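Local coordinates for methylated-DNA--protein-cysteine methyltransferase (Thermococcus kodakarensis, PDB 1MGT) that repairs O6-methylguanine and O4-methylthymine in DNA by transferring the methyl group irreversibly to one of its own cysteines, a suicide reaction, at residues Y63-K66 and V67-L71; E158-K161 and F162-I166. All coordinates share one frame; numbering follows the deposited sequence.

Contact 1. Residues Y63-K66 and V67-L71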
ATOM      1  N   TYR A  63       4.976  -7.186  11.963  1.00 16.30           N
ATOM      2  CA  TYR A  63       4.264  -6.460  10.916  1.00 14.83           C
ATOM      3  C   TYR A  63       4.675  -6.817   9.507  1.00 14.24           C
ATOM      4  O   TYR A  63       3.797  -7.074   8.646  1.00 13.34           O
ATOM      5  CB  TYR A  63       4.296  -4.961  11.152  1.00 16.77           C
ATOM      6  CG  TYR A  63       3.287  -4.484  12.173  1.00 18.78           C
ATOM      7  CD1 TYR A  63       3.698  -3.665  13.215  1.00 19.81           C
ATOM      8  CD2 TYR A  63       1.948  -4.830  12.097  1.00 19.33           C
ATOM      9  CE1 TYR A  63       2.788  -3.206  14.157  1.00 22.92           C
ATOM     10  CE2 TYR A  63       1.040  -4.380  13.037  1.00 20.90           C
ATOM     11  CZ  TYR A  63       1.465  -3.571  14.053  1.00 22.05           C
ATOM     12  OH  TYR A  63       0.573  -3.108  15.010  1.00 26.47           O
ATOM     13  N   PRO A  64       5.958  -6.863   9.187  1.00 13.61           N
ATOM     14  CA  PRO A  64       6.410  -7.232   7.855  1.00 14.21           C
ATOM     15  C   PRO A  64       5.853  -8.593   7.444  1.00 14.68           C
ATOM     16  O   PRO A  64       5.379  -8.771   6.312  1.00 15.18           O
ATOM     17  CB  PRO A  64       7.928  -7.249   7.961  1.00 13.83           C
ATOM     18  CG  PRO A  64       8.180  -6.188   9.040  1.00 13.70           C
ATOM     19  CD  PRO A  64       7.100  -6.525  10.077  1.00 12.99           C
ATOM     20  N   GLU A  65       5.882  -9.578   8.327  1.00 15.66           N
ATOM     21  CA  GLU A  65       5.352 -10.891   8.004  1.00 19.01           C
ATOM     22  C   GLU A  65       3.829 -10.816   7.796  1.00 16.71           C
ATOM     23  O   GLU A  65       3.325 -11.532   6.942  1.00 17.84           O
ATOM     24  CB  GLU A  65       5.682 -11.936   9.063  1.00 22.81           C
ATOM     25  CG  GLU A  65       5.311 -13.353   8.589  1.00 29.41           C
ATOM     26  CD  GLU A  65       5.469 -14.389   9.675  1.00 33.80           C
ATOM     27  OE1 GLU A  65       5.274 -15.596   9.390  1.00 37.53           O
ATOM     28  OE2 GLU A  65       5.792 -14.024  10.827  1.00 35.46           O
ATOM     29  N   LYS A  66       3.123 -10.004   8.561  1.00 15.00           N
ATOM     30  CA  LYS A  66       1.651  -9.921   8.368  1.00 16.79           C
ATOM     31  C   LYS A  66       1.356  -9.322   6.998  1.00 15.10           C
ATOM     32  O   LYS A  66       0.475  -9.802   6.274  1.00 14.82           O
ATOM     33  CB  LYS A  66       1.005  -9.082   9.449  1.00 20.69           C
ATOM     34  CG  LYS A  66       0.920  -9.768  10.809  1.00 25.48           C
ATOM     35  CD  LYS A  66       0.326  -8.756  11.787  1.00 29.15           C
ATOM     36  CE  LYS A  66       0.127  -9.354  13.178  1.00 30.91           C
ATOM     37  NZ  LYS A  66      -0.303  -8.233  14.096  1.00 33.98           N
ATOM     38  N   VAL A  67       2.101  -8.287   6.616  1.00 12.39           N
ATOM     39  CA  VAL A  67       1.946  -7.676   5.308  1.00 12.09           C
ATOM     40  C   VAL A  67       2.254  -8.715   4.225  1.00 12.44           C
ATOM     41  O   VAL A  67       1.525  -8.817   3.240  1.00 13.17           O
ATOM     42  CB  VAL A  67       2.787  -6.421   5.126  1.00 11.14           C
ATOM     43  CG1 VAL A  67       2.696  -5.894   3.697  1.00  8.54           C
ATOM     44  CG2 VAL A  67       2.374  -5.347   6.135  1.00 11.77           C
ATOM     45  N   PHE A  68       3.316  -9.526   4.370  1.00 11.93           N
ATOM     46  CA  PHE A  68       3.638 -10.551   3.398  1.00 13.08           C
ATOM     47  C   PHE A  68       2.486 -11.557   3.249  1.00 14.12           C
ATOM     48  O   PHE A  68       2.222 -12.009   2.128  1.00 13.32           O
ATOM     49  CB  PHE A  68       4.917 -11.301   3.815  1.00 12.92           C
ATOM     50  CG  PHE A  68       5.348 -12.345   2.818  1.00 15.60           C
ATOM     51  CD1 PHE A  68       5.818 -11.995   1.582  1.00 16.09           C
ATOM     52  CD2 PHE A  68       5.268 -13.687   3.183  1.00 16.13           C
ATOM     53  CE1 PHE A  68       6.214 -12.959   0.670  1.00 18.52           C
ATOM     54  CE2 PHE A  68       5.666 -14.665   2.281  1.00 17.89           C
ATOM     55  CZ  PHE A  68       6.130 -14.297   1.034  1.00 17.92           C
ATOM     56  N   LYS A  69       1.830 -11.902   4.351  1.00 14.38           N
ATOM     57  CA  LYS A  69       0.695 -12.830   4.298  1.00 15.15           C
ATOM     58  C   LYS A  69      -0.444 -12.222   3.474  1.00 15.00           C
ATOM     59  O   LYS A  69      -1.143 -12.975   2.779  1.00 15.19           O
ATOM     60  CB  LYS A  69       0.203 -13.158   5.701  1.00 17.17           C
ATOM     61  CG  LYS A  69       1.110 -14.203   6.384  1.00 21.86           C
ATOM     62  CD  LYS A  69       0.614 -14.398   7.807  1.00 26.29           C
ATOM     63  CE  LYS A  69       1.495 -15.356   8.604  1.00 29.39           C
ATOM     64  NZ  LYS A  69       0.849 -15.594   9.943  1.00 32.51           N
ATOM     65  N   VAL A  70      -0.636 -10.898   3.562  1.00 12.48           N
ATOM     66  CA  VAL A  70      -1.699 -10.308   2.715  1.00 14.08           C
ATOM     67  C   VAL A  70      -1.260 -10.372   1.265  1.00 13.83           C
ATOM     68  O   VAL A  70      -2.008 -10.714   0.333  1.00 13.13           O
ATOM     69  CB  VAL A  70      -1.938  -8.834   3.141  1.00 13.96           C
ATOM     70  CG1 VAL A  70      -2.893  -8.153   2.163  1.00 14.12           C
ATOM     71  CG2 VAL A  70      -2.495  -8.818   4.548  1.00 14.11           C
ATOM     72  N   LEU A  71       0.010 -10.041   0.973  1.00 12.73           N
ATOM     73  CA  LEU A  71       0.551 -10.060  -0.358  1.00 13.73           C
ATOM     74  C   LEU A  71       0.361 -11.421  -1.049  1.00 15.29           C
ATOM     75  O   LEU A  71      -0.019 -11.438  -2.227  1.00 15.09           O
ATOM     76  CB  LEU A  71       2.079  -9.769  -0.328  1.00 14.36           C
ATOM     77  CG  LEU A  71       2.760  -9.454  -1.658  1.00 17.02           C
ATOM     78  CD1 LEU A  71       4.033  -8.615  -1.432  1.00 19.33           C
ATOM     79  CD2 LEU A  71       3.142 -10.718  -2.402  1.00 18.82           C
TER
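Glu65 and Lys69, one turn apart on helix 63-71, bring their ends near each other with their chains at a slant. Glu65 runs straight outward, CG lying opposite the backbone N (chi1 -171°). Lys69 turns CG the other way, next to its own backbone N and opposite its carbonyl carbon (chi1 -79°), and this sends the extended chain back toward the start of the helix. Its methylene groups therefore pass alongside the preceding turn: CG of Lys69 lies 3.5 Å from the carbonyl O of Glu65, and CE of Lys69 comes within 3.9 Å of OE1 of Glu65. The charged ends stop short of a salt bridge, with OE1 of Glu65 4.5 Å from NZ of Lys69, so the attraction is probably a modest one at the protein surface.

On the buried side Val67 sets the CG2 branch against the first turn, 3.4 Å from the carbonyl O of Tyr63, while CG1 points on along the helix. Val70 repeats the pattern a turn later, its CG2 meeting the carbonyl O of Lys66 at 3.6 Å. Beneath the side chains runs a regular ladder of i to i+4 backbone bonds. The Val67 N to Tyr63 O bond, at 2.9 Å, is the straightest of the four that join 63-66 to 67-71, with an N-H...O angle of 168°; the bond from Val70 N to Lys66 O is 3.1 Å long.

The helix lies against the three-stranded antiparallel sheet of the N-terminal region. Val67 touches Ile16 on strand 12-20 and Ile27 on strand 24-30, Phe68 stacks its ring with Phe7 of strand 2-9, and Pro64 reaches both strands 2-9 and 12-20.

Contact 2. Residues E158-K161 and F162-I166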
ATOM      1  N   GLU A 158       6.778  -2.122 -12.539  1.00 22.11           N
ATOM      2  CA  GLU A 158       7.117  -3.532 -12.394  1.00 23.27           C
ATOM      3  C   GLU A 158       6.558  -4.083 -11.092  1.00 21.42           C
ATOM      4  O   GLU A 158       6.157  -5.246 -11.033  1.00 20.72           O
ATOM      5  CB  GLU A 158       8.641  -3.737 -12.448  1.00 27.49           C
ATOM      6  CG  GLU A 158       9.174  -3.519 -13.866  1.00 32.53           C
ATOM      7  CD  GLU A 158       8.664  -4.594 -14.812  1.00 36.27           C
ATOM      8  OE1 GLU A 158       8.604  -5.776 -14.390  1.00 38.29           O
ATOM      9  OE2 GLU A 158       8.328  -4.250 -15.968  1.00 38.10           O
ATOM     10  N   GLU A 159       6.567  -3.223 -10.044  1.00 16.61           N
ATOM     11  CA  GLU A 159       6.022  -3.651  -8.764  1.00 17.03           C
ATOM     12  C   GLU A 159       4.504  -3.865  -8.916  1.00 15.59           C
ATOM     13  O   GLU A 159       3.971  -4.834  -8.376  1.00 16.27           O
ATOM     14  CB  GLU A 159       6.298  -2.584  -7.697  1.00 16.10           C
ATOM     15  CG  GLU A 159       7.735  -2.619  -7.186  1.00 20.24           C
ATOM     16  CD  GLU A 159       8.724  -1.793  -7.958  1.00 21.96           C
ATOM     17  OE1 GLU A 159       8.540  -1.503  -9.160  1.00 21.73           O
ATOM     18  OE2 GLU A 159       9.760  -1.391  -7.348  1.00 22.99           O
ATOM     19  N   LYS A 160       3.852  -2.955  -9.633  1.00 14.58           N
ATOM     20  CA  LYS A 160       2.383  -3.121  -9.823  1.00 14.37           C
ATOM     21  C   LYS A 160       2.064  -4.416 -10.565  1.00 15.51           C
ATOM     22  O   LYS A 160       1.163  -5.191 -10.198  1.00 15.14           O
ATOM     23  CB  LYS A 160       1.807  -1.932 -10.594  1.00 13.47           C
ATOM     24  CG  LYS A 160       0.252  -1.913 -10.503  1.00 15.01           C
ATOM     25  CD  LYS A 160      -0.244  -0.660 -11.225  1.00 15.50           C
ATOM     26  CE  LYS A 160      -1.733  -0.419 -11.008  1.00 15.29           C
ATOM     27  NZ  LYS A 160      -2.156   0.847 -11.670  1.00 14.70           N
ATOM     28  N   LYS A 161       2.805  -4.688 -11.618  1.00 16.98           N
ATOM     29  CA  LYS A 161       2.642  -5.890 -12.432  1.00 18.60           C
ATOM     30  C   LYS A 161       2.909  -7.155 -11.644  1.00 18.46           C
ATOM     31  O   LYS A 161       2.233  -8.172 -11.776  1.00 18.67           O
ATOM     32  CB  LYS A 161       3.585  -5.836 -13.637  1.00 22.17           C
ATOM     33  CG  LYS A 161       2.976  -5.239 -14.880  1.00 26.42           C
ATOM     34  CD  LYS A 161       3.982  -5.026 -15.995  1.00 30.39           C
ATOM     35  CE  LYS A 161       4.690  -6.307 -16.400  1.00 33.19           C
ATOM     36  NZ  LYS A 161       5.636  -6.067 -17.549  1.00 34.68           N
ATOM     37  N   PHE A 162       3.920  -7.112 -10.770  1.00 18.32           N
ATOM     38  CA  PHE A 162       4.255  -8.252  -9.934  1.00 18.33           C
ATOM     39  C   PHE A 162       3.108  -8.600  -8.996  1.00 17.44           C
ATOM     40  O   PHE A 162       2.745  -9.774  -8.810  1.00 16.88           O
ATOM     41  CB  PHE A 162       5.544  -7.951  -9.165  1.00 19.17           C
ATOM     42  CG  PHE A 162       5.798  -8.895  -8.034  1.00 21.80           C
ATOM     43  CD1 PHE A 162       6.282 -10.161  -8.265  1.00 23.44           C
ATOM     44  CD2 PHE A 162       5.532  -8.485  -6.730  1.00 22.40           C
ATOM     45  CE1 PHE A 162       6.504 -11.031  -7.202  1.00 24.23           C
ATOM     46  CE2 PHE A 162       5.761  -9.344  -5.673  1.00 23.95           C
ATOM     47  CZ  PHE A 162       6.242 -10.610  -5.919  1.00 24.59           C
ATOM     48  N   LEU A 163       2.536  -7.559  -8.360  1.00 14.53           N
ATOM     49  CA  LEU A 163       1.425  -7.759  -7.479  1.00 14.46           C
ATOM     50  C   LEU A 163       0.213  -8.298  -8.275  1.00 14.03           C
ATOM     51  O   LEU A 163      -0.420  -9.224  -7.794  1.00 14.36           O
ATOM     52  CB  LEU A 163       1.009  -6.478  -6.749  1.00 15.83           C
ATOM     53  CG  LEU A 163       2.075  -5.992  -5.705  1.00 16.33           C
ATOM     54  CD1 LEU A 163       1.560  -4.743  -5.023  1.00 16.97           C
ATOM     55  CD2 LEU A 163       2.367  -7.116  -4.732  1.00 17.95           C
ATOM     56  N   LEU A 164      -0.049  -7.739  -9.448  1.00 13.56           N
ATOM     57  CA  LEU A 164      -1.214  -8.258 -10.210  1.00 16.06           C
ATOM     58  C   LEU A 164      -1.001  -9.693 -10.625  1.00 16.70           C
ATOM     59  O   LEU A 164      -1.922 -10.521 -10.552  1.00 18.46           O
ATOM     60  CB  LEU A 164      -1.525  -7.352 -11.402  1.00 13.44           C
ATOM     61  CG  LEU A 164      -2.102  -5.974 -10.971  1.00 15.49           C
ATOM     62  CD1 LEU A 164      -2.186  -5.016 -12.143  1.00 15.83           C
ATOM     63  CD2 LEU A 164      -3.462  -6.170 -10.305  1.00 17.77           C
ATOM     64  N   GLU A 165       0.210 -10.026 -11.046  1.00 18.07           N
ATOM     65  CA  GLU A 165       0.519 -11.389 -11.473  1.00 20.53           C
ATOM     66  C   GLU A 165       0.306 -12.395 -10.371  1.00 21.50           C
ATOM     67  O   GLU A 165      -0.303 -13.465 -10.543  1.00 19.89           O
ATOM     68  CB  GLU A 165       1.966 -11.438 -12.002  1.00 24.72           C
ATOM     69  CG  GLU A 165       2.456 -12.886 -12.130  1.00 31.08           C
ATOM     70  CD  GLU A 165       3.696 -13.011 -12.987  1.00 34.76           C
ATOM     71  OE1 GLU A 165       3.781 -14.019 -13.729  1.00 37.23           O
ATOM     72  OE2 GLU A 165       4.567 -12.115 -12.920  1.00 37.62           O
ATOM     73  N   ILE A 166       0.772 -12.061  -9.167  1.00 19.68           N
ATOM     74  CA  ILE A 166       0.650 -12.874  -7.975  1.00 20.50           C
ATOM     75  C   ILE A 166      -0.799 -13.149  -7.621  1.00 18.52           C
ATOM     76  O   ILE A 166      -1.164 -14.182  -7.056  1.00 18.58           O
ATOM     77  CB  ILE A 166       1.325 -12.101  -6.806  1.00 24.30           C
ATOM     78  CG1 ILE A 166       2.841 -12.298  -6.855  1.00 27.78           C
ATOM     79  CG2 ILE A 166       0.748 -12.440  -5.459  1.00 26.19           C
ATOM     80  CD1 ILE A 166       3.345 -13.596  -6.271  1.00 30.32           C
TER
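Phe162 and Leu163 use different first torsions over the turn formed by 158-161. In Phe162 CG stands opposite the backbone N (chi1 166°), carrying the ring away from the preceding turn, toward Val14 and Arg12 of strand 12-20, while CB stays 3.3 Å from the carbonyl O of Glu158. Leu163 places CG beside its backbone N instead (chi1 -68°), 3.5 Å from the carbonyl O of Glu159. Leu164 follows Leu163 in this, and its CG lies 3.4 Å from the carbonyl O of Lys160. Further along the helix, CG1 of Ile166 sits 3.8 Å above one face of the Phe162 ring, displaced toward the rim.

These carbonyls, and that of Lys161, accept i to i+4 backbone bonds, the shortest being Glu165 N to Lys161 O at 2.8 Å. On the exposed side Lys161 bends at its third torsion and reaches back to Glu158 in a long salt bridge, NZ to OE2 3.6 Å.

Polar ends on the inner side are satisfied elsewhere in the fold: Glu159 pairs with Arg39, and NZ of Lys160 donates to the backbone carbonyls of Val144, Ile150 and Tyr152. Those three bonds probably offset the cost of burying this polar end and hold the Lys160 side chain about 7 Å from that of Cys141, the inferred methyl acceptor.

Contacts 1 and 2 are single-helix contacts in different parts of the protein, 63-71 in the N-terminal family region and 157-166 in the DNA-binding one. Their centres lie about 16 Å apart, and they touch where Leu71 packs against Leu163 and Ile166. Contact 1 is partly buried, contact 2 more deeply so. The former meets all three strands of the antiparallel sheet mainly through apolar and aromatic side chains; the latter combines apolar contacts to strands 12-20 and 24-30 with buried polar ends. Exposed acid and lysine pair only in contact 2, loosely; that bridge and Glu159-Arg39, to helix 33-49, are consistent with the intra- and inter-helix ion pairs reported to maintain this hyperthermostable protein.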